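Local coordinates for telomere length regulator taz1 (PDB 4ZMK), which binds double-stranded telomeric DNA in fission yeast and regulates telomere length and function, this piece being the domain through which two copies dimerise, at the interface of chains A and B. Numbering follows the deposited sequence. Chains: chain A/B, Telomere length regulator taz1.

Contact 1 and contact 2 lie about 13 Å apart, measured between the centres of their C-alpha atoms, along the same pair of helices: helix 44-70 of chain A and helix 20-40 of chain B. Running from contact 1 to contact 2, the numbering rises in chain A (54 to 69) and falls in chain B (35 to 20), evidence that the two helices pack antiparallel. Contact 1 is mostly polar, built on hydroxyls and an aspartate; contact 2 joins leucine packing to an arginine-glutamate pair. The two-fold axis gives each a twin with the chains exchanged, so the homodimer is held by both pairings at once.

Contact 1: the interface of chains A and B. Residues chain A 54-55, 58, 62; chain B 28, 31-32, 35.
Helix 44-70 of chain A packs against helix 20-40 of chain B, meeting it through A:Ser54, A:Ser58 and A:Lys62, which are spaced four residues apart on one helix face. The hydroxyl of A:Ser58 donates to one carboxylate oxygen of B:Asp32, OG to OD1 2.7 Å, reaching it on the syn side but 35° out of the carboxylate plane. With OG anti to the backbone N (chi1 -172°), the A:Ser58 hydroxyl is directed across to chain B. The other carboxylate oxygen faces A:Lys62, whose extended chain comes from the opposite direction and forms a looser salt bridge, NZ to OD2 3.6 Å. On the way the lysine passes the hydroxyl of B:Ser28, which also makes a weak bond of 3.4 Å from its OG to A:Ser58 OG. Further along, A:Ser54 OG and B:Thr35 OG1 share a hydrogen bond of 3.0 Å whose direction is not decided. B:Thr35 OG1 is fixed by donating within its own helix to the B:Leu31 carbonyl O at 3.0 Å. A:Ser54 OG is also 3.0 Å from B:Leu31 O; only the serine could donate there, and the wide CB-OG...O angle, 157°, suggests a poorly directed bond at best. Beneath the polar groups, B:Leu31 lays CD1 against the backbone of A:Ser58, 3.8 Å from its CA, while CD2 turns towards A:Ser54. The patch sits on the middle stretches of both helices, within the helical bundle that the two chains build together.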
ATOM      1  N   SER A  54       2.898  -2.345  -6.769  1.00 12.83           N
ATOM      2  CA  SER A  54       2.512  -1.088  -6.137  0.50 14.07           C
ATOM      3  C   SER A  54       1.377  -0.400  -6.885  1.00 12.22           C
ATOM      4  O   SER A  54       0.396   0.031  -6.299  1.00 13.53           O
ATOM      5  CB  SER A  54       3.723  -0.158  -6.049  0.50 14.15           C
ATOM      6  OG  SER A  54       3.402   1.046  -5.378  0.50 17.66           O
ATOM      7  N   HIS A  55       1.546  -0.304  -8.197  1.00 11.80           N
ATOM      8  CA  HIS A  55       0.581   0.307  -9.095  1.00 13.43           C
ATOM      9  C   HIS A  55      -0.751  -0.427  -9.126  1.00 12.26           C
ATOM     10  O   HIS A  55      -1.813   0.184  -9.150  1.00 20.35           O
ATOM     11  CB  HIS A  55       1.166   0.360 -10.502  1.00 18.06           C
ATOM     12  CG  HIS A  55       0.339   1.140 -11.467  1.00 27.81           C
ATOM     13  ND1 HIS A  55      -0.366   0.543 -12.494  1.00 28.67           N
ATOM     14  CD2 HIS A  55       0.097   2.464 -11.566  1.00 29.34           C
ATOM     15  CE1 HIS A  55      -1.002   1.469 -13.180  1.00 29.68           C
ATOM     16  NE2 HIS A  55      -0.737   2.650 -12.640  1.00 31.79           N
ATOM     17  N   SER A  58      -2.499   0.221  -5.793  1.00 10.86           N
ATOM     18  CA  SER A  58      -3.018   1.587  -5.759  1.00 11.77           C
ATOM     19  C   SER A  58      -4.318   1.683  -6.572  1.00 14.05           C
ATOM     20  O   SER A  58      -5.316   2.232  -6.128  1.00 19.60           O
ATOM     21  CB  SER A  58      -1.974   2.553  -6.298  1.00 11.08           C
ATOM     22  OG  SER A  58      -2.364   3.893  -6.120  1.00 21.42           O
ATOM     23  N   LYS A  62      -8.162   2.636  -5.228  1.00 14.00           N
ATOM     24  CA  LYS A  62      -8.961   3.690  -5.837  0.50 15.14           C
ATOM     25  C   LYS A  62     -10.322   3.125  -6.234  1.00 18.83           C
ATOM     26  O   LYS A  62     -11.351   3.771  -6.052  1.00 17.64           O
ATOM     27  CB  LYS A  62      -8.245   4.285  -7.052  0.50 15.20           C
ATOM     28  CG  LYS A  62      -6.939   5.000  -6.718  0.50 14.29           C
ATOM     29  CD  LYS A  62      -6.210   5.454  -7.981  0.50 17.71           C
ATOM     30  CE  LYS A  62      -4.851   6.060  -7.648  0.50 19.09           C
ATOM     31  NZ  LYS A  62      -4.070   6.474  -8.846  0.50 23.06           N
TER
ATOM     32  N   SER B  28      -3.288   5.263  -1.167  1.00 11.80           N
ATOM     33  CA  SER B  28      -3.130   5.470  -2.602  0.50 14.87           C
ATOM     34  C   SER B  28      -2.001   6.451  -2.907  1.00 12.29           C
ATOM     35  O   SER B  28      -1.163   6.204  -3.761  1.00 23.55           O
ATOM     36  CB  SER B  28      -4.449   5.982  -3.199  0.50 19.48           C
ATOM     37  OG  SER B  28      -4.369   6.153  -4.601  0.50 13.56           O
ATOM     38  N   LEU B  31       1.350   4.865  -2.029  1.00 15.29           N
ATOM     39  CA  LEU B  31       1.713   3.889  -3.060  1.00 10.85           C
ATOM     40  C   LEU B  31       2.152   4.532  -4.378  1.00 11.59           C
ATOM     41  O   LEU B  31       3.035   4.024  -5.061  1.00 20.83           O
ATOM     42  CB  LEU B  31       0.549   2.943  -3.326  1.00 10.65           C
ATOM     43  CG  LEU B  31       0.281   1.900  -2.259  1.00 10.15           C
ATOM     44  CD1 LEU B  31      -1.099   1.298  -2.478  1.00 10.73           C
ATOM     45  CD2 LEU B  31       1.347   0.830  -2.325  1.00 17.16           C
ATOM     46  N   ASP B  32       1.522   5.636  -4.751  1.00 12.18           N
ATOM     47  CA  ASP B  32       1.902   6.339  -5.976  1.00 13.17           C
ATOM     48  C   ASP B  32       3.323   6.917  -5.884  1.00 15.81           C
ATOM     49  O   ASP B  32       4.035   6.997  -6.883  1.00 19.70           O
ATOM     50  CB  ASP B  32       0.909   7.470  -6.285  1.00 19.97           C
ATOM     51  CG  ASP B  32      -0.455   6.956  -6.719  1.00 21.83           C
ATOM     52  OD1 ASP B  32      -0.586   5.736  -6.948  1.00 19.51           O
ATOM     53  OD2 ASP B  32      -1.392   7.778  -6.845  1.00 23.61           O
ATOM     54  N   THR B  35       5.530   3.891  -6.426  1.00 16.45           N
ATOM     55  CA  THR B  35       5.551   3.652  -7.866  1.00 15.87           C
ATOM     56  C   THR B  35       6.486   4.629  -8.573  1.00 15.48           C
ATOM     57  O   THR B  35       7.262   4.248  -9.446  1.00 18.40           O
ATOM     58  CB  THR B  35       4.143   3.770  -8.474  1.00 14.21           C
ATOM     59  OG1 THR B  35       3.284   2.824  -7.845  1.00 14.93           O
ATOM     60  CG2 THR B  35       4.164   3.484  -9.957  1.00 15.42           C
TER

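Contact 2: the interface of chains A and B. Residues chain A 61, 64-65, 68-69; chain B 20-21, 24.
One carboxylate oxygen, B:Glu20 OE2, is gripped by two nitrogens of A:Arg64: NH2 at 2.8 Å and NE at 3.0 Å. The guanidinium is thus used side-on, and OE2 lies at its edge, only 2° out of its plane. The carboxylate is turned, its plane 48° from that of the guanidinium: NH2 meets OE2 on the syn side, whereas NE arrives from above the carboxylate plane. A:Arg64 has CG anti to the backbone N (chi1 173°) and stays extended as far as NE, a shape that carries the charged end past B:Leu24 to the glutamate. This salt bridge would be expected to stabilise both charges. B:Leu24 crosses the arginine stem at about a right angle, and its CD1 branch touches several groups, lying 3.8 Å from A:Arg64 CG and 3.7 Å from the backbone N of A:Ala65. The short side chain of A:Ala65 probably leaves room for this approach to the helix backbone. The other branch meets A:Leu61, CD2 to CD2 4.1 Å. On the other side of B:Leu24, A:Leu68 sets its CD1 methyl over the carboxylate face from which NE arrives, 3.3 Å from B:Glu20 CD. With the two arginine bonds, this packing probably helps to fix the carboxylate's rotation. B:Val21 adds a looser contact through CG2, 4.1 Å from A:Leu68 CB. Joining the start of helix 20-40 to the last turns of helix 44-70, the site combines apolar packing with a charge pair to help fasten the Taz1 homodimer.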
ATOM      1  N   LEU A  61      -7.193   0.104  -4.764  1.00 12.91           N
ATOM      2  CA  LEU A  61      -7.685   0.870  -3.619  1.00 12.99           C
ATOM      3  C   LEU A  61      -8.517   2.079  -4.080  1.00 13.88           C
ATOM      4  O   LEU A  61      -9.470   2.490  -3.420  1.00 17.10           O
ATOM      5  CB  LEU A  61      -6.514   1.293  -2.729  1.00 12.05           C
ATOM      6  CG  LEU A  61      -5.813   0.099  -2.059  1.00 13.42           C
ATOM      7  CD1 LEU A  61      -4.841   0.548  -1.011  1.00 10.95           C
ATOM      8  CD2 LEU A  61      -6.855  -0.828  -1.441  1.00 18.04           C
ATOM      9  N   ARG A  64     -11.742   0.488  -4.839  1.00 17.18           N
ATOM     10  CA  ARG A  64     -12.454   0.229  -3.596  1.00 17.69           C
ATOM     11  C   ARG A  64     -13.052   1.516  -3.034  1.00 18.38           C
ATOM     12  O   ARG A  64     -14.212   1.547  -2.654  1.00 21.40           O
ATOM     13  CB  ARG A  64     -11.530  -0.425  -2.567  1.00 18.52           C
ATOM     14  CG  ARG A  64     -12.173  -0.575  -1.202  1.00 17.09           C
ATOM     15  CD  ARG A  64     -11.302  -1.321  -0.215  1.00 16.19           C
ATOM     16  NE  ARG A  64     -11.993  -1.423   1.058  1.00 17.12           N
ATOM     17  CZ  ARG A  64     -12.907  -2.345   1.330  1.00 26.28           C
ATOM     18  NH1 ARG A  64     -13.223  -3.264   0.422  1.00 18.88           N
ATOM     19  NH2 ARG A  64     -13.504  -2.349   2.511  1.00 19.43           N
ATOM     20  N   ALA A  65     -12.257   2.581  -2.992  1.00 18.37           N
ATOM     21  CA  ALA A  65     -12.733   3.897  -2.544  1.00 18.42           C
ATOM     22  C   ALA A  65     -13.959   4.360  -3.318  1.00 20.26           C
ATOM     23  O   ALA A  65     -14.898   4.909  -2.742  1.00 26.98           O
ATOM     24  CB  ALA A  65     -11.631   4.932  -2.666  1.00 17.51           C
ATOM     25  N   LEU A  68     -16.946   2.228  -2.252  1.00 27.17           N
ATOM     26  CA  LEU A  68     -17.365   2.568  -0.893  1.00 24.68           C
ATOM     27  C   LEU A  68     -18.113   3.880  -0.847  1.00 30.04           C
ATOM     28  O   LEU A  68     -19.086   4.023  -0.109  1.00 32.98           O
ATOM     29  CB  LEU A  68     -16.169   2.640   0.048  1.00 22.85           C
ATOM     30  CG  LEU A  68     -15.574   1.290   0.435  1.00 28.13           C
ATOM     31  CD1 LEU A  68     -14.287   1.496   1.216  1.00 23.95           C
ATOM     32  CD2 LEU A  68     -16.586   0.445   1.225  1.00 23.36           C
ATOM     33  N   SER A  69     -17.654   4.840  -1.638  1.00 29.25           N
ATOM     34  CA  SER A  69     -18.254   6.163  -1.632  0.50 27.51           C
ATOM     35  C   SER A  69     -19.647   6.119  -2.264  1.00 34.28           C
ATOM     36  O   SER A  69     -20.506   6.928  -1.931  1.00 35.24           O
ATOM     37  CB  SER A  69     -17.356   7.168  -2.361  0.50 26.58           C
ATOM     38  OG  SER A  69     -17.372   6.953  -3.759  0.50 26.66           O
TER
ATOM     39  N   GLU B  20     -12.778   5.466   6.180  1.00 22.10           N
ATOM     40  CA  GLU B  20     -12.096   4.523   5.309  1.00 19.57           C
ATOM     41  C   GLU B  20     -11.697   5.165   3.988  1.00 18.77           C
ATOM     42  O   GLU B  20     -10.590   4.948   3.518  1.00 23.36           O
ATOM     43  CB  GLU B  20     -12.958   3.296   5.043  1.00 20.11           C
ATOM     44  CG  GLU B  20     -12.185   2.184   4.358  1.00 18.65           C
ATOM     45  CD  GLU B  20     -12.984   0.901   4.219  1.00 19.46           C
ATOM     46  OE1 GLU B  20     -14.187   0.910   4.539  1.00 30.78           O
ATOM     47  OE2 GLU B  20     -12.417  -0.121   3.780  1.00 24.08           O
ATOM     48  N   VAL B  21     -12.584   5.961   3.397  1.00 19.93           N
ATOM     49  CA  VAL B  21     -12.297   6.578   2.101  1.00 19.53           C
ATOM     50  C   VAL B  21     -11.106   7.533   2.217  1.00 18.77           C
ATOM     51  O   VAL B  21     -10.224   7.531   1.371  1.00 17.71           O
ATOM     52  CB  VAL B  21     -13.547   7.324   1.520  1.00 24.39           C
ATOM     53  CG1 VAL B  21     -13.154   8.342   0.455  1.00 21.32           C
ATOM     54  CG2 VAL B  21     -14.537   6.330   0.949  1.00 22.04           C
ATOM     55  N   LEU B  24      -8.035   5.453   2.475  1.00 14.90           N
ATOM     56  CA  LEU B  24      -7.673   4.905   1.168  1.00 14.17           C
ATOM     57  C   LEU B  24      -6.999   5.964   0.297  1.00 14.06           C
ATOM     58  O   LEU B  24      -6.143   5.646  -0.506  1.00 13.35           O
ATOM     59  CB  LEU B  24      -8.899   4.337   0.457  1.00 14.91           C
ATOM     60  CG  LEU B  24      -9.437   3.056   1.095  1.00 15.09           C
ATOM     61  CD1 LEU B  24     -10.719   2.582   0.411  1.00 16.22           C
ATOM     62  CD2 LEU B  24      -8.364   1.979   1.072  1.00 13.94           C
TER